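Local atomic coordinates of mucin-like protocadherin (Homo sapiens, PDB entry 6OAE), a protein that probably forms calcium-dependent heterophilic adhesion complexes with CDHR2 between neighbouring microvilli, helping pack the epithelial brush border through an extracellular region whose first two cadherin repeats are present here. Residues E23-I28 with L54-T59; V109-K114 with P166-E171; Q141-G146 with N174-L179. All blocks are in the same frame, centred on the assembly; numbering follows the deposited sequence.

Contact 1: residues E23-I28 with L54-T59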
# COMPACT_ATOMS: atom_id res chain seq x y z
N GLU A 23 -12.53 -19.08 -13.33
CA GLU A 23 -13.15 -20.36 -12.92
C GLU A 23 -14.14 -20.08 -11.79
O GLU A 23 -14.02 -19.07 -11.09
CB GLU A 23 -12.07 -21.34 -12.49
CG GLU A 23 -11.29 -20.89 -11.26
CD GLU A 23 -10.06 -21.73 -10.98
OE1 GLU A 23 -10.00 -22.86 -11.48
OE2 GLU A 23 -9.15 -21.25 -10.23
N PRO A 24 -15.12 -20.97 -11.57
CA PRO A 24 -16.06 -20.81 -10.46
C PRO A 24 -15.39 -20.81 -9.08
O PRO A 24 -14.40 -21.51 -8.89
CB PRO A 24 -17.02 -22.01 -10.59
CG PRO A 24 -16.43 -22.93 -11.63
CD PRO A 24 -15.38 -22.17 -12.38
N LEU A 25 -15.93 -20.02 -8.14
CA LEU A 25 -15.53 -20.08 -6.71
C LEU A 25 -16.17 -21.31 -6.08
O LEU A 25 -15.51 -21.98 -5.27
CB LEU A 25 -16.03 -18.85 -5.95
CG LEU A 25 -15.44 -17.52 -6.36
CD1 LEU A 25 -16.13 -16.38 -5.62
CD2 LEU A 25 -13.93 -17.51 -6.11
N VAL A 26 -17.42 -21.58 -6.43
CA VAL A 26 -18.14 -22.67 -5.73
C VAL A 26 -19.38 -23.09 -6.52
O VAL A 26 -20.02 -22.24 -7.15
CB VAL A 26 -18.47 -22.24 -4.29
CG1 VAL A 26 -19.58 -21.22 -4.21
CG2 VAL A 26 -18.77 -23.43 -3.40
N ASP A 27 -19.69 -24.38 -6.44
CA ASP A 27 -20.96 -24.97 -6.92
C ASP A 27 -22.02 -24.71 -5.84
O ASP A 27 -21.74 -24.90 -4.64
CB ASP A 27 -20.75 -26.44 -7.27
CG ASP A 27 -19.87 -26.68 -8.49
OD1 ASP A 27 -19.21 -25.73 -8.97
OD2 ASP A 27 -19.84 -27.82 -8.96
N ILE A 28 -23.18 -24.24 -6.25
CA ILE A 28 -24.33 -24.02 -5.34
C ILE A 28 -25.23 -25.24 -5.52
O ILE A 28 -25.67 -25.48 -6.66
CB ILE A 28 -25.05 -22.70 -5.63
CG1 ILE A 28 -24.07 -21.52 -5.62
CG2 ILE A 28 -26.22 -22.49 -4.66
CD1 ILE A 28 -24.59 -20.29 -6.32
N LEU A 54 -21.05 -19.84 -8.54
CA LEU A 54 -20.73 -18.45 -8.20
C LEU A 54 -19.38 -18.11 -8.82
O LEU A 54 -18.41 -18.87 -8.61
CB LEU A 54 -20.69 -18.24 -6.69
CG LEU A 54 -20.37 -16.82 -6.23
CD1 LEU A 54 -21.46 -15.86 -6.64
CD2 LEU A 54 -20.15 -16.79 -4.72
N PHE A 55 -19.35 -17.02 -9.55
CA PHE A 55 -18.14 -16.49 -10.20
C PHE A 55 -17.85 -15.08 -9.71
O PHE A 55 -18.81 -14.36 -9.34
CB PHE A 55 -18.35 -16.44 -11.72
CG PHE A 55 -18.51 -17.75 -12.42
CD1 PHE A 55 -19.76 -18.32 -12.60
CD2 PHE A 55 -17.40 -18.40 -12.96
CE1 PHE A 55 -19.90 -19.53 -13.26
CE2 PHE A 55 -17.54 -19.61 -13.62
CZ PHE A 55 -18.79 -20.17 -13.79
N LEU A 56 -16.56 -14.72 -9.72
CA LEU A 56 -16.05 -13.33 -9.66
C LEU A 56 -15.98 -12.81 -11.09
O LEU A 56 -15.38 -13.52 -11.89
CB LEU A 56 -14.63 -13.32 -9.07
CG LEU A 56 -14.45 -13.00 -7.60
CD1 LEU A 56 -12.98 -13.07 -7.24
CD2 LEU A 56 -15.03 -11.64 -7.26
N ASN A 57 -16.54 -11.63 -11.40
CA ASN A 57 -16.48 -11.05 -12.77
C ASN A 57 -15.31 -10.07 -12.89
O ASN A 57 -15.01 -9.67 -14.04
CB ASN A 57 -17.75 -10.29 -13.17
CG ASN A 57 -18.90 -11.20 -13.45
OD1 ASN A 57 -18.71 -12.38 -13.76
ND2 ASN A 57 -20.11 -10.67 -13.37
N VAL A 58 -14.69 -9.73 -11.77
CA VAL A 58 -13.72 -8.60 -11.68
C VAL A 58 -12.43 -9.03 -10.96
O VAL A 58 -12.42 -10.04 -10.21
CB VAL A 58 -14.38 -7.41 -10.98
CG1 VAL A 58 -15.58 -6.91 -11.78
CG2 VAL A 58 -14.81 -7.73 -9.57
N THR A 59 -11.38 -8.27 -11.22
CA THR A 59 -10.05 -8.47 -10.61
C THR A 59 -10.01 -7.55 -9.39
O THR A 59 -10.03 -6.33 -9.52
CB THR A 59 -8.96 -8.28 -11.67
OG1 THR A 59 -8.98 -9.43 -12.53
CG2 THR A 59 -7.59 -8.15 -11.04
O HOH W 1 -14.86 -16.41 -10.96
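Two backbone hydrogen bonds tie residues 23-28 to 54-59. L25 N reaches L54 O at 2.8 Å, and L54 N donates to V26 O at 3.0 Å; both donors stand almost on the axis of the accepting C=O. A water extends the ladder by one step, accepting from L56 N (2.7 Å) and able to donate to E23 O. V26 and L54 form an antiparallel hydrogen-bonded pair, the return bond to L54 O coming from L25 N, one residue earlier. Strand 26-27 is an outer strand of the three-stranded sheet with 53-56 and 47-50, one layer of the N-terminal cadherin repeat. On the inner side of this sheet L54, its CG anti to the backbone N, is the central apolar group: V26 CG1 meets L54 CB at 4.0 Å, and L25 CD1 comes to L54 CD2 at 4.1 Å and also touches L56. V86 and A70, from the facing sheet, pack on L54 as well. F55 projects to the other side, next to P24 and pointing the same way. P24 CB sits over one face of the F55 ring, 4.3 Å from its centroid, in a CH-pi contact. R48 of strand 47-50 adds a cation-pi partner to this ring.

Contact 2: residues V109-K114 with P166-E171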
# COMPACT_ATOMS: atom_id res chain seq x y z
N VAL A 109 20.16 26.49 6.13
CA VAL A 109 20.47 26.15 7.54
C VAL A 109 21.49 27.17 8.05
O VAL A 109 22.55 27.33 7.40
CB VAL A 109 21.03 24.73 7.69
CG1 VAL A 109 20.87 24.23 9.12
CG2 VAL A 109 20.39 23.75 6.72
N GLU A 110 21.20 27.82 9.16
CA GLU A 110 22.14 28.81 9.75
C GLU A 110 23.41 28.09 10.18
O GLU A 110 23.32 26.98 10.73
CB GLU A 110 21.48 29.58 10.87
CG GLU A 110 20.49 30.58 10.36
CD GLU A 110 19.90 31.43 11.47
OE1 GLU A 110 20.70 32.01 12.25
OE2 GLU A 110 18.67 31.48 11.58
N GLU A 111 24.56 28.70 9.92
CA GLU A 111 25.88 28.13 10.29
C GLU A 111 25.93 27.79 11.79
O GLU A 111 26.62 26.83 12.14
CB GLU A 111 26.97 29.13 9.93
CG GLU A 111 28.36 28.62 10.18
CD GLU A 111 29.40 29.69 9.95
OE1 GLU A 111 30.21 29.52 9.07
OE2 GLU A 111 29.36 30.71 10.67
N ASP A 112 25.24 28.54 12.66
CA ASP A 112 25.37 28.37 14.14
C ASP A 112 24.25 27.46 14.70
O ASP A 112 24.06 27.46 15.94
CB ASP A 112 25.41 29.75 14.83
CG ASP A 112 24.14 30.57 14.66
OD1 ASP A 112 23.35 30.25 13.77
OD2 ASP A 112 23.97 31.53 15.42
N THR A 113 23.54 26.72 13.85
CA THR A 113 22.54 25.70 14.28
C THR A 113 23.23 24.77 15.29
O THR A 113 24.36 24.35 15.01
CB THR A 113 21.98 24.94 13.08
OG1 THR A 113 21.34 25.90 12.23
CG2 THR A 113 21.02 23.84 13.48
N LYS A 114 22.57 24.46 16.42
CA LYS A 114 23.16 23.62 17.49
C LYS A 114 23.30 22.19 16.98
O LYS A 114 22.36 21.69 16.33
CB LYS A 114 22.30 23.67 18.77
CG LYS A 114 21.98 25.08 19.28
CD LYS A 114 23.13 26.10 19.19
CE LYS A 114 24.36 25.73 20.01
NZ LYS A 114 24.06 25.74 21.47
N PRO A 166 29.33 20.66 13.77
CA PRO A 166 29.20 22.09 13.51
C PRO A 166 29.39 22.40 12.02
O PRO A 166 30.28 21.85 11.41
CB PRO A 166 30.29 22.76 14.38
CG PRO A 166 30.68 21.72 15.39
CD PRO A 166 30.32 20.36 14.83
N LEU A 167 28.53 23.25 11.46
CA LEU A 167 28.61 23.72 10.07
C LEU A 167 29.70 24.78 9.98
O LEU A 167 30.04 25.43 11.03
CB LEU A 167 27.26 24.27 9.63
CG LEU A 167 26.10 23.27 9.68
CD1 LEU A 167 24.77 23.96 9.40
CD2 LEU A 167 26.34 22.14 8.69
N ASP A 168 30.23 24.95 8.79
CA ASP A 168 31.26 25.96 8.49
C ASP A 168 30.98 26.46 7.07
O ASP A 168 31.29 25.76 6.13
CB ASP A 168 32.64 25.34 8.69
CG ASP A 168 33.79 26.31 8.49
OD1 ASP A 168 33.62 27.28 7.72
OD2 ASP A 168 34.86 26.07 9.12
N PHE A 169 30.42 27.66 6.96
CA PHE A 169 30.02 28.31 5.69
C PHE A 169 31.19 28.38 4.70
O PHE A 169 30.97 28.17 3.51
CB PHE A 169 29.47 29.70 5.99
CG PHE A 169 29.24 30.53 4.77
CD1 PHE A 169 28.14 30.30 3.97
CD2 PHE A 169 30.12 31.56 4.44
CE1 PHE A 169 27.93 31.07 2.84
CE2 PHE A 169 29.90 32.32 3.31
CZ PHE A 169 28.81 32.08 2.51
N TYR A 170 32.40 28.69 5.19
CA TYR A 170 33.59 28.92 4.34
C TYR A 170 34.05 27.58 3.76
O TYR A 170 34.32 27.50 2.52
CB TYR A 170 34.66 29.68 5.13
CG TYR A 170 34.12 31.03 5.53
CD1 TYR A 170 34.07 32.06 4.61
CD2 TYR A 170 33.57 31.23 6.78
CE1 TYR A 170 33.52 33.28 4.94
CE2 TYR A 170 33.03 32.46 7.14
CZ TYR A 170 33.01 33.49 6.21
OH TYR A 170 32.49 34.69 6.52
N GLU A 171 34.12 26.57 4.61
CA GLU A 171 34.67 25.25 4.24
C GLU A 171 33.67 24.51 3.36
O GLU A 171 34.07 23.97 2.31
CB GLU A 171 35.02 24.51 5.53
CG GLU A 171 35.62 23.16 5.29
CD GLU A 171 36.12 22.49 6.55
OE1 GLU A 171 36.37 21.27 6.50
OE2 GLU A 171 36.28 23.18 7.55
O HOH W 2 26.54 24.48 13.35
O HOH W 3 29.37 26.56 13.69
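The E111 side chain meets F169 at about a right angle, with carboxylate and phenyl planes 75° apart, and L167 crosses V109 at a similar angle. E111 is stretched out, CG anti to the backbone N (chi1 -176°) and the chain still extended beyond it, so that the carboxylate arrives at the backbone of F169. There E111 OE1 accepts from F169 N at 2.8 Å (N-H...O 162°) through its anti lone pair, and lies 3.2 Å from F169 CB. D168 OD1, 4.3 Å from E111 OE1, accepts E171 N from above its carboxylate plane in an Asx motif. These like charges may raise the proton affinity of one of the acids. L167 puts CD1 3.9 Å from V109 CG1. In this second cadherin repeat the contact joins the end of strand 104-110 to the loop leading into strand 174-182. Strand 104-110 ends in a type I turn from E110 to T113, where E110 O accepts both T113 N and T113 OG1. Beside L167, one water donates to E111 O (2.6 Å) and T113 O and accepts from L167 N (3.0 Å), and another links E111 O to L167 O.

Contact 3: residues Q141-G146 with N174-L179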
# COMPACT_ATOMS: atom_id res chain seq x y z
N GLN A 141 22.33 9.21 0.97
CA GLN A 141 23.62 8.96 0.28
C GLN A 141 24.23 10.31 -0.12
O GLN A 141 23.56 11.05 -0.84
CB GLN A 141 23.40 8.06 -0.93
CG GLN A 141 24.68 7.72 -1.68
CD GLN A 141 24.46 6.81 -2.86
OE1 GLN A 141 25.27 6.80 -3.80
NE2 GLN A 141 23.37 6.05 -2.83
N GLU A 142 25.44 10.62 0.34
CA GLU A 142 26.08 11.91 -0.01
C GLU A 142 26.29 11.94 -1.53
O GLU A 142 26.66 10.90 -2.11
CB GLU A 142 27.37 12.17 0.77
CG GLU A 142 28.47 11.17 0.54
CD GLU A 142 29.71 11.49 1.35
OE1 GLU A 142 30.80 11.16 0.87
OE2 GLU A 142 29.58 12.08 2.45
N MET A 143 26.01 13.09 -2.12
CA MET A 143 26.23 13.40 -3.55
C MET A 143 27.54 14.19 -3.66
O MET A 143 28.29 13.94 -4.59
CB MET A 143 25.06 14.23 -4.09
CG MET A 143 24.71 13.91 -5.51
SD MET A 143 23.86 15.29 -6.29
CE MET A 143 25.25 16.38 -6.61
N THR A 144 27.77 15.12 -2.73
CA THR A 144 29.02 15.91 -2.60
C THR A 144 29.86 15.28 -1.48
O THR A 144 29.28 14.93 -0.44
CB THR A 144 28.67 17.40 -2.48
OG1 THR A 144 27.78 17.60 -1.38
CG2 THR A 144 28.02 17.93 -3.75
N ALA A 145 31.17 15.12 -1.69
CA ALA A 145 32.08 14.39 -0.76
C ALA A 145 32.11 15.11 0.60
O ALA A 145 32.21 16.36 0.63
CB ALA A 145 33.47 14.27 -1.36
N GLY A 146 32.01 14.34 1.69
CA GLY A 146 32.05 14.86 3.07
C GLY A 146 30.67 15.22 3.61
O GLY A 146 30.59 15.44 4.79
N ASN A 174 27.62 24.25 0.74
CA ASN A 174 26.62 23.41 0.00
C ASN A 174 26.89 21.94 0.29
O ASN A 174 28.07 21.52 0.18
CB ASN A 174 26.62 23.64 -1.52
CG ASN A 174 25.74 22.66 -2.28
OD1 ASN A 174 26.02 21.46 -2.36
ND2 ASN A 174 24.66 23.17 -2.87
N MET A 175 25.84 21.19 0.66
CA MET A 175 25.89 19.72 0.87
C MET A 175 24.68 19.15 0.13
O MET A 175 23.55 19.59 0.42
CB MET A 175 25.83 19.34 2.35
CG MET A 175 27.18 19.42 3.04
SD MET A 175 27.18 20.12 4.69
CE MET A 175 26.43 21.71 4.37
N THR A 176 24.90 18.22 -0.80
CA THR A 176 23.79 17.59 -1.55
C THR A 176 23.76 16.10 -1.25
O THR A 176 24.83 15.46 -1.15
CB THR A 176 23.87 17.92 -3.04
OG1 THR A 176 23.82 19.34 -3.13
CG2 THR A 176 22.72 17.33 -3.83
N PHE A 177 22.54 15.58 -1.12
CA PHE A 177 22.25 14.17 -0.80
C PHE A 177 21.23 13.60 -1.78
O PHE A 177 20.37 14.35 -2.25
CB PHE A 177 21.64 14.03 0.59
CG PHE A 177 22.55 14.43 1.71
CD1 PHE A 177 23.50 13.56 2.18
CD2 PHE A 177 22.43 15.68 2.30
CE1 PHE A 177 24.33 13.92 3.24
CE2 PHE A 177 23.28 16.04 3.34
CZ PHE A 177 24.23 15.16 3.81
N TRP A 178 21.37 12.32 -2.06
CA TRP A 178 20.30 11.46 -2.61
C TRP A 178 19.53 10.92 -1.40
O TRP A 178 20.18 10.39 -0.47
CB TRP A 178 20.84 10.31 -3.44
CG TRP A 178 21.25 10.68 -4.83
CD1 TRP A 178 20.43 11.11 -5.84
CD2 TRP A 178 22.58 10.62 -5.37
NE1 TRP A 178 21.17 11.34 -6.97
CE2 TRP A 178 22.49 11.05 -6.72
CE3 TRP A 178 23.83 10.26 -4.85
CZ2 TRP A 178 23.62 11.12 -7.55
CZ3 TRP A 178 24.94 10.33 -5.67
CH2 TRP A 178 24.84 10.75 -7.00
N LEU A 179 18.23 11.10 -1.42
CA LEU A 179 17.31 10.47 -0.45
C LEU A 179 16.59 9.34 -1.18
O LEU A 179 15.92 9.64 -2.18
CB LEU A 179 16.33 11.52 0.07
CG LEU A 179 15.36 11.03 1.15
CD1 LEU A 179 16.08 10.53 2.39
CD2 LEU A 179 14.39 12.12 1.49
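M143 lies across the indole of W178 at about a right angle, its CG 3.4 Å from the centroid of the six-membered ring and 9° off the ring normal, a CH-pi contact over the face. The sulfur follows obliquely as a Met-aromatic contact, and SD also reaches T176 CG2 at 3.4 Å, so the thioether bridges the tryptophan and the threonine. Q141 runs alongside W178 in the same direction, its chain fully extended, with OE1 3.9 Å from W178 CE3 and the amide plane tilted from the ring. The backbone ladder beneath holds these side chains in place. Q141 and W178 are an antiparallel hydrogen-bonded pair, Q141 N to W178 O and W178 N to Q141 O, each 2.8 Å; E142 and F177 form the next, non-hydrogen-bonded pair. These are the edge strand 137-142 and its neighbour 174-182 in the four-stranded mixed sheet of the second cadherin repeat, with strand 194-204 on the other flank of 174-182. Past E142 the regular pairing gives way, yet T176 remains gripped: T176 O accepts from M143 N at 2.8 Å, with the donor above the carbonyl plane, and weakly from T144 N. The T144 hydroxyl then stands in for a main-chain carbonyl, OG1 accepting T176 N at 3.0 Å in a nearly straight bond (173°). Its chi1 of 56° sets OG1 between the backbone N and the carbonyl carbon. In the conformer described, N174 OD1 accepts the T176 hydroxyl on a lone pair, while the E142 carboxylate turns back on its own loop, bonded to S148 OG and weakly to G146 N.

Overall arrangement
The three contacts are divided between the two cadherin repeats of this fragment. Contact 1 comes first along the chain, in the three-stranded sheet of the N-terminal repeat; contacts 2 and 3 follow in the second repeat, on the opposite side of the chain's centre. Centre to centre, contact 1 is about 65 Å from contact 2 and 54 Å from contact 3, a separation that reflects the elongated tandem, with calcium ions bound near the junction. Contacts 2 and 3 lie about 16 Å apart between centres. Their segments alternate in sequence, and both reach the sheet containing strands 104-110, 174-182 and 137-142, so both join parts of the same domain.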